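Local coordinates for protein structure-specific endonuclease subunit SLX1 (Candida glabrata, PDB 4XLG) that probably acts as the catalytic subunit of the SLX1-SLX4 endonuclease, which cuts branched DNA near junctions during DNA repair and recombination, at residues Lys136-Glu139 / Ile140-Asp144; Ala240-Asp244 / Thr245-Phe249; Val250-Leu253 / Ala254-Tyr257. The protein carries 1 engineered substitution. All coordinates share one frame; numbering follows the deposited sequence.

Contact 1 of 3, residues Lys136-Glu139 / Ile140-Asp144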
loop_
_atom_site.group_PDB
_atom_site.type_symbol
_atom_site.label_atom_id
_atom_site.label_comp_id
_atom_site.label_asym_id
_atom_site.label_seq_id
_atom_site.Cartn_x
_atom_site.Cartn_y
_atom_site.Cartn_z
ATOM N N LYS B 136 18.126 15.551 3.270
ATOM C CA LYS B 136 18.679 15.459 4.618
ATOM C C LYS B 136 17.827 14.526 5.482
ATOM O O LYS B 136 18.383 13.786 6.330
ATOM C CB LYS B 136 18.812 16.839 5.290
ATOM C CG LYS B 136 19.877 17.685 4.621
ATOM C CD LYS B 136 21.284 17.127 4.922
ATOM C CE LYS B 136 22.358 17.851 4.130
ATOM N NZ LYS B 136 23.751 17.342 4.469
ATOM N N VAL B 137 16.514 14.535 5.272
ATOM C CA VAL B 137 15.635 13.622 5.999
ATOM C C VAL B 137 15.910 12.182 5.535
ATOM O O VAL B 137 16.007 11.239 6.358
ATOM C CB VAL B 137 14.139 13.996 5.788
ATOM C CG1 VAL B 137 13.202 12.893 6.367
ATOM C CG2 VAL B 137 13.843 15.385 6.468
ATOM N N GLU B 138 16.029 11.996 4.221
ATOM C CA GLU B 138 16.399 10.661 3.690
ATOM C C GLU B 138 17.731 10.130 4.308
ATOM O O GLU B 138 17.865 8.923 4.617
ATOM C CB GLU B 138 16.518 10.723 2.144
ATOM C CG GLU B 138 16.843 9.373 1.504
ATOM C CD GLU B 138 18.279 9.250 1.027
ATOM O OE1 GLU B 138 19.018 10.261 0.999
ATOM O OE2 GLU B 138 18.677 8.118 0.687
ATOM N N GLU B 139 18.722 11.019 4.468
ATOM C CA GLU B 139 20.004 10.601 5.008
ATOM C C GLU B 139 19.868 10.157 6.465
ATOM O O GLU B 139 20.503 9.183 6.881
ATOM C CB GLU B 139 21.033 11.725 4.894
ATOM C CG GLU B 139 21.532 11.968 3.482
ATOM C CD GLU B 139 22.597 13.046 3.434
ATOM O OE1 GLU B 139 23.434 13.109 4.364
ATOM O OE2 GLU B 139 22.593 13.836 2.478
ATOM N N ILE B 140 19.047 10.868 7.233
ATOM C CA ILE B 140 18.831 10.472 8.629
ATOM C C ILE B 140 18.138 9.107 8.667
ATOM O O ILE B 140 18.490 8.240 9.460
ATOM C CB ILE B 140 17.961 11.487 9.402
ATOM C CG1 ILE B 140 18.716 12.811 9.611
ATOM C CG2 ILE B 140 17.515 10.873 10.733
ATOM C CD1 ILE B 140 17.810 13.951 10.087
ATOM N N TRP B 141 17.169 8.907 7.775
ATOM C CA TRP B 141 16.496 7.599 7.734
ATOM C C TRP B 141 17.488 6.494 7.378
ATOM O O TRP B 141 17.531 5.418 8.011
ATOM C CB TRP B 141 15.319 7.603 6.739
ATOM C CG TRP B 141 14.723 6.188 6.547
ATOM C CD1 TRP B 141 13.796 5.573 7.364
ATOM C CD2 TRP B 141 15.034 5.238 5.522
ATOM N NE1 TRP B 141 13.527 4.304 6.906
ATOM C CE2 TRP B 141 14.268 4.071 5.783
ATOM C CE3 TRP B 141 15.877 5.258 4.401
ATOM C CZ2 TRP B 141 14.309 2.945 4.953
ATOM C CZ3 TRP B 141 15.932 4.128 3.606
ATOM C CH2 TRP B 141 15.154 2.998 3.880
ATOM N N LYS B 142 18.316 6.765 6.379
ATOM C CA LYS B 142 19.277 5.771 5.917
ATOM C C LYS B 142 20.307 5.462 6.982
ATOM O O LYS B 142 20.754 4.303 7.116
ATOM C CB LYS B 142 19.948 6.276 4.649
ATOM C CG LYS B 142 20.406 5.187 3.717
ATOM C CD LYS B 142 20.303 5.673 2.275
ATOM C CE LYS B 142 21.167 6.909 2.058
ATOM N NZ LYS B 142 21.187 7.330 0.632
ATOM N N ASN B 143 20.690 6.484 7.744
ATOM C CA ASN B 143 21.676 6.278 8.808
ATOM C C ASN B 143 21.182 5.273 9.839
ATOM O O ASN B 143 22.000 4.584 10.470
ATOM C CB ASN B 143 22.010 7.588 9.493
ATOM C CG ASN B 143 22.943 8.454 8.665
ATOM O OD1 ASN B 143 23.631 7.961 7.772
ATOM N ND2 ASN B 143 22.964 9.757 8.956
ATOM N N ASP B 144 19.855 5.199 10.006
ATOM C CA ASP B 144 19.211 4.118 10.758
ATOM C C ASP B 144 19.879 3.985 12.127
ATOM O O ASP B 144 20.430 2.938 12.455
ATOM C CB ASP B 144 19.285 2.804 9.962
ATOM C CG ASP B 144 18.530 1.664 10.617
ATOM O OD1 ASP B 144 17.580 1.949 11.373
ATOM O OD2 ASP B 144 18.887 0.480 10.368
#

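Contact 2 of 3, residues Ala240-Asp244 / Thr245-Phe249. With ZN (zinc ion), chain D.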
loop_
_atom_site.group_PDB
_atom_site.type_symbol
_atom_site.label_atom_id
_atom_site.label_comp_id
_atom_site.label_asym_id
_atom_site.label_seq_id
_atom_site.Cartn_x
_atom_site.Cartn_y
_atom_site.Cartn_z
ATOM N N ALA B 240 -4.184 -10.793 -15.006
ATOM C CA ALA B 240 -2.894 -10.454 -14.422
ATOM C C ALA B 240 -1.916 -10.220 -15.558
ATOM O O ALA B 240 -1.926 -10.959 -16.569
ATOM C CB ALA B 240 -2.394 -11.581 -13.494
ATOM N N PHE B 241 -1.099 -9.176 -15.413
ATOM C CA PHE B 241 -0.139 -8.777 -16.438
ATOM C C PHE B 241 1.235 -8.621 -15.830
ATOM O O PHE B 241 1.358 -8.282 -14.656
ATOM C CB PHE B 241 -0.526 -7.437 -17.086
ATOM C CG PHE B 241 -1.903 -7.420 -17.668
ATOM C CD1 PHE B 241 -3.010 -7.201 -16.859
ATOM C CD2 PHE B 241 -2.085 -7.628 -19.024
ATOM C CE1 PHE B 241 -4.278 -7.177 -17.402
ATOM C CE2 PHE B 241 -3.353 -7.597 -19.586
ATOM C CZ PHE B 241 -4.446 -7.383 -18.770
ATOM N N CYS B 242 2.265 -8.774 -16.646
ATOM C CA CYS B 242 3.597 -8.445 -16.187
ATOM C C CYS B 242 3.698 -6.936 -15.997
ATOM O O CYS B 242 3.084 -6.166 -16.757
ATOM C CB CYS B 242 4.663 -8.922 -17.172
ATOM S SG CYS B 242 6.357 -8.583 -16.494
ATOM N N ARG B 243 4.459 -6.508 -14.993
ATOM C CA ARG B 243 4.673 -5.080 -14.782
ATOM C C ARG B 243 5.455 -4.463 -15.932
ATOM O O ARG B 243 5.376 -3.265 -16.152
ATOM C CB ARG B 243 5.403 -4.817 -13.461
ATOM C CG ARG B 243 6.868 -5.221 -13.451
ATOM C CD ARG B 243 7.474 -4.693 -12.139
ATOM N NE ARG B 243 8.845 -5.130 -11.884
ATOM C CZ ARG B 243 9.928 -4.437 -12.237
ATOM N NH1 ARG B 243 9.799 -3.278 -12.880
ATOM N NH2 ARG B 243 11.138 -4.905 -11.951
ATOM N N ASP B 244 6.223 -5.273 -16.655
ATOM C CA ASP B 244 6.884 -4.798 -17.862
ATOM C C ASP B 244 5.859 -4.850 -19.014
ATOM O O ASP B 244 5.513 -5.937 -19.490
ATOM C CB ASP B 244 8.121 -5.659 -18.160
ATOM C CG ASP B 244 8.852 -5.256 -19.438
ATOM O OD1 ASP B 244 8.336 -4.442 -20.234
ATOM O OD2 ASP B 244 9.958 -5.800 -19.664
ATOM N N THR B 245 5.372 -3.684 -19.449
ATOM C CA THR B 245 4.293 -3.630 -20.444
ATOM C C THR B 245 4.733 -4.162 -21.814
ATOM O O THR B 245 3.897 -4.361 -22.704
ATOM C CB THR B 245 3.744 -2.186 -20.631
ATOM O OG1 THR B 245 4.799 -1.325 -21.061
ATOM C CG2 THR B 245 3.118 -1.635 -19.330
ATOM N N SER B 246 6.035 -4.345 -22.019
ATOM C CA SER B 246 6.474 -4.905 -23.293
ATOM C C SER B 246 6.677 -6.421 -23.158
ATOM O O SER B 246 6.846 -7.122 -24.149
ATOM C CB SER B 246 7.748 -4.224 -23.791
ATOM O OG SER B 246 8.806 -4.464 -22.886
ATOM N N CYS B 247 6.641 -6.930 -21.926
ATOM C CA CYS B 247 6.612 -8.379 -21.732
ATOM C C CYS B 247 5.218 -8.863 -22.096
ATOM O O CYS B 247 4.222 -8.175 -21.852
ATOM C CB CYS B 247 6.968 -8.778 -20.290
ATOM S SG CYS B 247 6.811 -10.577 -19.951
ATOM N N THR B 248 5.144 -10.047 -22.686
ATOM C CA THR B 248 3.866 -10.548 -23.148
ATOM C C THR B 248 3.108 -11.407 -22.126
ATOM O O THR B 248 2.035 -11.895 -22.443
ATOM C CB THR B 248 4.038 -11.380 -24.434
ATOM O OG1 THR B 248 4.894 -12.504 -24.165
ATOM C CG2 THR B 248 4.639 -10.521 -25.537
ATOM N N PHE B 249 3.652 -11.612 -20.927
ATOM C CA PHE B 249 2.937 -12.421 -19.925
ATOM C C PHE B 249 1.564 -11.842 -19.596
ATOM O O PHE B 249 1.430 -10.682 -19.146
ATOM C CB PHE B 249 3.734 -12.565 -18.626
ATOM C CG PHE B 249 2.936 -13.157 -17.504
ATOM C CD1 PHE B 249 2.414 -14.442 -17.613
ATOM C CD2 PHE B 249 2.684 -12.429 -16.346
ATOM C CE1 PHE B 249 1.654 -14.992 -16.576
ATOM C CE2 PHE B 249 1.945 -12.972 -15.308
ATOM C CZ PHE B 249 1.423 -14.267 -15.426
HETATM ZN ZN ZN D . 7.409 -10.489 -17.590
#

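Contact 3 of 3, residues Val250-Leu253 / Ala254-Tyr257. With ZN (zinc ion), chain C.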
loop_
_atom_site.group_PDB
_atom_site.type_symbol
_atom_site.label_atom_id
_atom_site.label_comp_id
_atom_site.label_asym_id
_atom_site.label_seq_id
_atom_site.Cartn_x
_atom_site.Cartn_y
_atom_site.Cartn_z
ATOM N N VAL B 250 0.543 -12.655 -19.833
ATOM C CA VAL B 250 -0.813 -12.316 -19.422
ATOM C C VAL B 250 -1.509 -13.605 -18.962
ATOM O O VAL B 250 -1.274 -14.660 -19.533
ATOM C CB VAL B 250 -1.589 -11.624 -20.575
ATOM C CG1 VAL B 250 -1.646 -12.512 -21.819
ATOM C CG2 VAL B 250 -2.975 -11.197 -20.134
ATOM N N SER B 251 -2.344 -13.534 -17.926
ATOM C CA SER B 251 -3.078 -14.720 -17.458
ATOM C C SER B 251 -4.411 -14.306 -16.805
ATOM O O SER B 251 -4.649 -13.122 -16.545
ATOM C CB SER B 251 -2.230 -15.513 -16.436
ATOM O OG SER B 251 -2.117 -14.743 -15.244
ATOM N N HIS B 252 -5.261 -15.282 -16.519
ATOM C CA HIS B 252 -6.332 -15.075 -15.543
ATOM C C HIS B 252 -5.704 -14.810 -14.200
ATOM O O HIS B 252 -4.725 -15.472 -13.857
ATOM C CB HIS B 252 -7.251 -16.320 -15.501
ATOM C CG HIS B 252 -8.014 -16.513 -16.771
ATOM N ND1 HIS B 252 -7.855 -17.615 -17.579
ATOM C CD2 HIS B 252 -8.905 -15.710 -17.405
ATOM C CE1 HIS B 252 -8.611 -17.488 -18.655
ATOM N NE2 HIS B 252 -9.254 -16.336 -18.573
ATOM N N LEU B 253 -6.266 -13.881 -13.419
ATOM C CA LEU B 253 -5.774 -13.648 -12.066
ATOM C C LEU B 253 -5.813 -14.941 -11.229
ATOM O O LEU B 253 -4.849 -15.260 -10.502
ATOM C CB LEU B 253 -6.595 -12.565 -11.355
ATOM C CG LEU B 253 -6.063 -12.153 -9.967
ATOM C CD1 LEU B 253 -4.612 -11.606 -10.023
ATOM C CD2 LEU B 253 -7.005 -11.127 -9.288
ATOM N N ALA B 254 -6.922 -15.674 -11.312
ATOM C CA ALA B 254 -7.024 -16.935 -10.561
ATOM C C ALA B 254 -5.941 -17.914 -10.964
ATOM O O ALA B 254 -5.393 -18.631 -10.115
ATOM C CB ALA B 254 -8.402 -17.589 -10.743
ATOM N N CYS B 255 -5.644 -17.974 -12.259
ATOM C CA CYS B 255 -4.614 -18.886 -12.740
ATOM C C CYS B 255 -3.217 -18.491 -12.241
ATOM O O CYS B 255 -2.416 -19.360 -11.875
ATOM C CB CYS B 255 -4.653 -18.952 -14.267
ATOM S SG CYS B 255 -6.206 -19.752 -14.796
ATOM N N ALA B 256 -2.924 -17.193 -12.257
ATOM C CA ALA B 256 -1.641 -16.710 -11.782
ATOM C C ALA B 256 -1.536 -17.000 -10.281
ATOM O O ALA B 256 -0.517 -17.513 -9.801
ATOM C CB ALA B 256 -1.490 -15.226 -12.056
ATOM N N TYR B 257 -2.613 -16.703 -9.556
ATOM C CA TYR B 257 -2.639 -16.941 -8.110
ATOM C C TYR B 257 -2.294 -18.389 -7.787
ATOM O O TYR B 257 -1.430 -18.677 -6.936
ATOM C CB TYR B 257 -4.016 -16.574 -7.528
ATOM C CG TYR B 257 -4.096 -16.913 -6.055
ATOM C CD1 TYR B 257 -3.542 -16.046 -5.096
ATOM C CD2 TYR B 257 -4.662 -18.124 -5.623
ATOM C CE1 TYR B 257 -3.575 -16.382 -3.712
ATOM C CE2 TYR B 257 -4.719 -18.445 -4.266
ATOM C CZ TYR B 257 -4.184 -17.577 -3.320
ATOM O OH TYR B 257 -4.217 -17.949 -1.972
HETATM ZN ZN ZN C . -6.269 -19.077 -17.122
#

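Contact 1 of 3, residues Lys136-Glu139 / Ile140-Asp144
Glu138 and Lys142 sit one helical turn apart and form a salt bridge between OE2 of Glu138 and NZ of Lys142, 2.6 Å long. The ammonium group meets OE2 on its syn side, 18° out of the carboxylate plane. The two side chains meet at a slant. Glu138 starts away from residues 140-144, and a bend at chi2 (-105°) brings its carboxylate back. Bends at chi2 and chi3 (60°) fold Lys142 back, and its CE lies 3.1 Å from OE2 of Glu138. Their backbones are joined as well, Lys142 N to Glu138 O at 2.8 Å. Helix 135-143 links the neighbouring parallel strands 129-132 and 160-168 in a beta-alpha-beta crossover. The Glu138 side chain touches Phe132 and Leu163 on those strands. Ile140 runs along the helix instead, with CG1 3.4 Å from Lys136 O, and packs on His108 and Leu111 of helix 107-118. The Trp141 ring extends away from residues 136-139. Its CB is 3.6 Å from Glu138 O, and its NE1 is hydrogen-bonded to Thr115 OG1. At the C-terminal end Asn143 N reaches Glu139 O at 2.8 Å, just before Asp144 leaves the helix with positive phi.

Contact 2 of 3, residues Ala240-Asp244 / Thr245-Phe249
Asp244 turns its side chain onto Ser246 and Cys247. Its CB packs 3.9 Å from CB of Cys247. CG lies anti to its own backbone N (chi1 178°) and carries the carboxylate over towards Ser246. There OD1 accepts two hydrogen bonds, from Ser246 OG at 2.7 Å and from Ser246 N at 2.9 Å. Both donors come from the same face of the carboxylate plane, the hydroxyl on the syn side and the amide from above. OD2 has a looser neighbour, Ser246 OG at 3.7 Å. The bond from Ser246 N makes an Asx turn. It overlaps a type I beta turn, in which Cys247 N binds Asp244 O. The turns lie in the zinc-finger domain, in the loop that joins antiparallel strands 239-241 and 250-252. They bring Cys242 and Cys247 together on one zinc, each SG at 2.4 Å from the ion, and Cys279 and Cys282 complete the site. Both sulfurs also accept a backbone N-H, from Asp244 N to Cys242 SG and from Phe249 N to Cys247 SG. Where the loop closes, Cys242 N donates to Phe249 O, and CD2 of the Phe249 ring stands 3.7 Å from Cys242 N.

Contact 3 of 3, residues Val250-Leu253 / Ala254-Tyr257
The backbone passes from strand 250-252 straight into helix 253-260, with His252 at the N-cap and its O accepting Ala256 N at 3.0 Å. This strand-to-helix junction supplies half of a zinc site of three cysteines and one histidine, in the SLX1-type zinc finger of the C-terminal domain, a member of the RING clan. His252 ND1 binds the ion at 2.2 Å and Cys255 SG at 2.4 Å. Cys219 and Cys222 complete the four ligands. His252 and Cys255 have the same first torsion, -67°, which sets CG of one and SG of the other beside their own backbone N. The cysteine sulfur stands at the edge of the imidazole ring, 77° off the ring normal, and 3.7 Å from CB of His252. Leu253 packs on Val291, Ile292 and Ser295 of helix 288-299. Tyr257 N binds Leu253 O at 2.8 Å. The Tyr257 ring extends away from residues 250-253 and stacks on an aromatic side chain of another protein chain, while its OH is hydrogen-bonded to Ile272 O. Two donors grip His252 O. Ala256 N comes nearly along the C=O axis, and Ser251 OG comes from above the carbonyl plane at 3.0 Å. The same Ser251 OG lies 3.3 Å from CB of Ala256.

Contacts 2 and 3 belong to the zinc-finger domain and touch each other. Strands 239-241 and 250-252 pair between them, with a probable hydrogen bond from Ala240 N to Ser251 O. Each contact supplies two ligands to a different zinc: two buried cysteines in contact 2, a partly exposed histidine and cysteine in contact 3. Contact 2 is a loop whose turn is exposed at Ser246. Contact 3 is a strand-to-helix junction whose helix also meets another protein chain. Contact 1 stands apart, its centre about 34 Å and 39 Å from those of contacts 2 and 3. Its single helix buries Val137 and Glu138, leaves Lys142 and Asn143 at the surface, and relies on a salt bridge and helical backbone bonds instead of metal.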